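PDB 3DNF: 4-hydroxy-3-methylbut-2-enyl diphosphate reductase from Aquifex aeolicus, which catalyses the terminal step of the non-mevalonate isoprenoid pathway, reducing (E)-4-hydroxy-3-methylbut-2-enyl diphosphate to a mixture of isopentenyl and dimethylallyl diphosphate with an iron-sulfur cluster. Local coordinates for the interface of chains A and B. Coordinates in Å, arbitrary orientation; residue numbers count along the deposited sequence, not the author numbering. Chains: chain A/B, 4-hydroxy-3-methylbut-2-enyl diphosphate reductase.

The interface of chains A and B. Residues chain A 108, 114, 186-188; chain B 114, 158, 185-187.
A:Lys187 and B:Glu185 reach toward each other from two edge strands paired antiparallel, a worked example of a beta-sheet continued across a two-fold axis and stapled by charge. The extended lysine, its CG anti to the backbone N (chi1 -177°), slants across the glutamate and brings its ammonium NZ to 3.1 Å from carboxylate oxygen OE2 of B:Glu185, a salt bridge between chains. Within its own chain, B:Glu185 is also gripped by B:Tyr114 and B:Arg158. The phenol OH of B:Tyr114 bonds to the anti lone pair of B:Glu185 OE2 at 2.7 Å, while NH2 of B:Arg158 comes to the syn side of that oxygen at 2.9 Å, 33° out of the carboxylate plane. The guanidinium meanwhile lies over the rim of one face of the B:Tyr114 ring, which probably steadies both donors. An alanine in place of B:Glu185 would probably leave the A:Lys187 ammonium and the B:Arg158 guanidinium without their shared countercharge, and deprive the B:Tyr114 hydroxyl of its carboxylate acceptor. Waters extend the polar seam: one joins A:Lys187 NZ to the hydroxyl of B:Tyr114, and another links that NZ, OE1 of A:Gln108 and OE1 of B:Glu185. B:Lys187 crosses A:Tyr114 at about a right angle, its NZ sharing a water with the phenol OH. Beneath the side chains, A:Val188 N donates to B:Val186 O at 2.7 Å, and B:Val186 N returns a bond to A:Val188 O at 2.9 Å. Strands 185-189 thus form one continuous sheet in the deposited dimer; the contact's centre lies about 18 Å from A:Glu126, the predicted proton donor, so it may join subunits without entering catalysis directly, if this pairing occurs outside the crystal.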
ATOM      1  N   GLN A 108     -17.078  -9.901  -2.254  1.00 31.04           N
ATOM      2  CA  GLN A 108     -16.875  -8.983  -3.392  1.00 31.77           C
ATOM      3  C   GLN A 108     -15.574  -9.291  -4.137  1.00 31.13           C
ATOM      4  O   GLN A 108     -15.560  -9.475  -5.339  1.00 30.62           O
ATOM      5  CB  GLN A 108     -16.837  -7.544  -2.918  1.00 30.99           C
ATOM      6  CG  GLN A 108     -16.705  -6.541  -4.109  1.00 32.45           C
ATOM      7  CD  GLN A 108     -16.366  -5.115  -3.668  1.00 36.13           C
ATOM      8  OE1 GLN A 108     -15.752  -4.334  -4.413  1.00 42.12           O
ATOM      9  NE2 GLN A 108     -16.824  -4.746  -2.492  1.00 34.74           N
ATOM     10  N   TYR A 114     -10.086 -12.272  -7.062  1.00 30.29           N
ATOM     11  CA  TYR A 114      -8.910 -12.123  -6.207  1.00 29.31           C
ATOM     12  C   TYR A 114      -8.702 -13.273  -5.233  1.00 30.18           C
ATOM     13  O   TYR A 114      -9.662 -13.835  -4.732  1.00 30.12           O
ATOM     14  CB  TYR A 114      -9.044 -10.865  -5.360  1.00 29.01           C
ATOM     15  CG  TYR A 114      -8.948  -9.608  -6.163  1.00 28.40           C
ATOM     16  CD1 TYR A 114      -7.700  -9.101  -6.543  1.00 28.20           C
ATOM     17  CD2 TYR A 114     -10.115  -8.910  -6.574  1.00 27.34           C
ATOM     18  CE1 TYR A 114      -7.584  -7.935  -7.316  1.00 28.58           C
ATOM     19  CE2 TYR A 114     -10.004  -7.765  -7.346  1.00 29.30           C
ATOM     20  CZ  TYR A 114      -8.741  -7.276  -7.704  1.00 30.20           C
ATOM     21  OH  TYR A 114      -8.642  -6.142  -8.484  1.00 31.13           O
ATOM     22  N   VAL A 186      -3.082  -5.647  -6.909  1.00 29.76           N
ATOM     23  CA  VAL A 186      -3.562  -5.738  -5.525  1.00 29.60           C
ATOM     24  C   VAL A 186      -4.784  -4.859  -5.424  1.00 29.03           C
ATOM     25  O   VAL A 186      -4.789  -3.742  -5.900  1.00 29.72           O
ATOM     26  CB  VAL A 186      -2.456  -5.290  -4.522  1.00 29.40           C
ATOM     27  CG1 VAL A 186      -2.972  -5.175  -3.113  1.00 33.07           C
ATOM     28  CG2 VAL A 186      -1.277  -6.245  -4.547  1.00 31.25           C
ATOM     29  N   LYS A 187      -5.830  -5.387  -4.821  1.00 28.48           N
ATOM     30  CA  LYS A 187      -6.945  -4.490  -4.475  1.00 29.43           C
ATOM     31  C   LYS A 187      -7.130  -4.537  -2.977  1.00 30.32           C
ATOM     32  O   LYS A 187      -7.234  -5.648  -2.410  1.00 31.30           O
ATOM     33  CB  LYS A 187      -8.233  -4.924  -5.131  1.00 29.84           C
ATOM     34  CG  LYS A 187      -9.413  -3.936  -4.828  1.00 31.11           C
ATOM     35  CD  LYS A 187     -10.587  -4.274  -5.708  1.00 33.33           C
ATOM     36  CE  LYS A 187     -11.827  -3.466  -5.317  1.00 34.66           C
ATOM     37  NZ  LYS A 187     -12.851  -3.700  -6.410  1.00 37.84           N
ATOM     38  N   VAL A 188      -7.174  -3.358  -2.351  1.00 30.25           N
ATOM     39  CA  VAL A 188      -7.348  -3.234  -0.915  1.00 30.51           C
ATOM     40  C   VAL A 188      -8.731  -2.633  -0.652  1.00 29.66           C
ATOM     41  O   VAL A 188      -9.131  -1.611  -1.234  1.00 29.23           O
ATOM     42  CB  VAL A 188      -6.249  -2.319  -0.324  1.00 30.40           C
ATOM     43  CG1 VAL A 188      -6.387  -2.200   1.217  1.00 30.71           C
ATOM     44  CG2 VAL A 188      -4.820  -2.781  -0.730  1.00 31.47           C
TER
ATOM     45  N   TYR B 114     -11.659   4.456 -11.217  1.00 30.24           N
ATOM     46  CA  TYR B 114     -10.679   4.962 -10.230  1.00 29.67           C
ATOM     47  C   TYR B 114     -10.120   6.345 -10.549  1.00 31.79           C
ATOM     48  O   TYR B 114      -9.986   6.709 -11.727  1.00 32.05           O
ATOM     49  CB  TYR B 114      -9.451   4.028 -10.102  1.00 30.17           C
ATOM     50  CG  TYR B 114      -9.775   2.693  -9.501  1.00 30.03           C
ATOM     51  CD1 TYR B 114      -9.798   2.522  -8.128  1.00 31.11           C
ATOM     52  CD2 TYR B 114     -10.133   1.593 -10.321  1.00 29.83           C
ATOM     53  CE1 TYR B 114     -10.128   1.288  -7.569  1.00 30.12           C
ATOM     54  CE2 TYR B 114     -10.453   0.364  -9.777  1.00 28.15           C
ATOM     55  CZ  TYR B 114     -10.453   0.217  -8.390  1.00 29.68           C
ATOM     56  OH  TYR B 114     -10.781  -0.984  -7.844  1.00 29.26           O
ATOM     57  N   ARG B 158     -12.133   5.849  -4.268  1.00 31.44           N
ATOM     58  CA  ARG B 158     -11.480   4.762  -5.019  1.00 30.91           C
ATOM     59  C   ARG B 158     -10.286   5.292  -5.790  1.00 30.82           C
ATOM     60  O   ARG B 158     -10.419   6.127  -6.697  1.00 30.14           O
ATOM     61  CB  ARG B 158     -12.448   4.056  -5.947  1.00 31.60           C
ATOM     62  CG  ARG B 158     -13.753   3.627  -5.213  1.00 34.67           C
ATOM     63  CD  ARG B 158     -14.756   3.055  -6.197  1.00 37.35           C
ATOM     64  NE  ARG B 158     -14.361   1.741  -6.695  1.00 39.82           N
ATOM     65  CZ  ARG B 158     -14.180   1.454  -7.981  1.00 39.79           C
ATOM     66  NH1 ARG B 158     -14.357   2.388  -8.894  1.00 39.18           N
ATOM     67  NH2 ARG B 158     -13.854   0.229  -8.353  1.00 39.15           N
ATOM     68  N   GLU B 185     -11.053   2.198  -1.000  1.00 31.03           N
ATOM     69  CA  GLU B 185     -10.699   1.154  -1.924  0.70 31.20           C
ATOM     70  C   GLU B 185      -9.525   1.582  -2.785  1.00 30.36           C
ATOM     71  O   GLU B 185      -9.540   2.636  -3.410  1.00 30.57           O
ATOM     72  CB  GLU B 185     -11.907   0.795  -2.780  0.70 31.64           C
ATOM     73  CG  GLU B 185     -11.584  -0.100  -3.894  0.70 33.96           C
ATOM     74  CD  GLU B 185     -12.794  -0.508  -4.689  0.70 36.29           C
ATOM     75  OE1 GLU B 185     -13.893  -0.670  -4.102  0.70 39.25           O
ATOM     76  OE2 GLU B 185     -12.624  -0.686  -5.912  0.70 38.33           O
ATOM     77  N   VAL B 186      -8.484   0.752  -2.788  1.00 29.92           N
ATOM     78  CA  VAL B 186      -7.300   1.087  -3.546  1.00 29.32           C
ATOM     79  C   VAL B 186      -7.014  -0.078  -4.482  1.00 28.16           C
ATOM     80  O   VAL B 186      -7.026  -1.221  -4.050  1.00 28.71           O
ATOM     81  CB  VAL B 186      -6.063   1.318  -2.638  1.00 28.84           C
ATOM     82  CG1 VAL B 186      -4.800   1.450  -3.512  1.00 30.54           C
ATOM     83  CG2 VAL B 186      -6.262   2.564  -1.809  1.00 30.79           C
ATOM     84  N   LYS B 187      -6.733   0.208  -5.756  1.00 28.47           N
ATOM     85  CA  LYS B 187      -6.248  -0.832  -6.645  1.00 27.68           C
ATOM     86  C   LYS B 187      -4.864  -0.468  -7.147  1.00 27.23           C
ATOM     87  O   LYS B 187      -4.641   0.641  -7.607  1.00 28.24           O
ATOM     88  CB  LYS B 187      -7.196  -1.061  -7.833  1.00 27.14           C
ATOM     89  CG  LYS B 187      -6.680  -2.065  -8.848  1.00 27.31           C
ATOM     90  CD  LYS B 187      -7.807  -2.507  -9.755  1.00 28.44           C
ATOM     91  CE  LYS B 187      -7.335  -3.340 -10.922  1.00 36.65           C
ATOM     92  NZ  LYS B 187      -8.525  -3.927 -11.622  1.00 36.37           N
TER
HETATM   93  O   HOH W   1     -10.622  -5.230  -9.926  1.00 29.26           O
HETATM   94  O   HOH W   2     -11.939  -2.979  -9.030  1.00 33.33           O
HETATM   95  O   HOH W   3     -15.203  -2.224  -5.609  1.00 39.35           O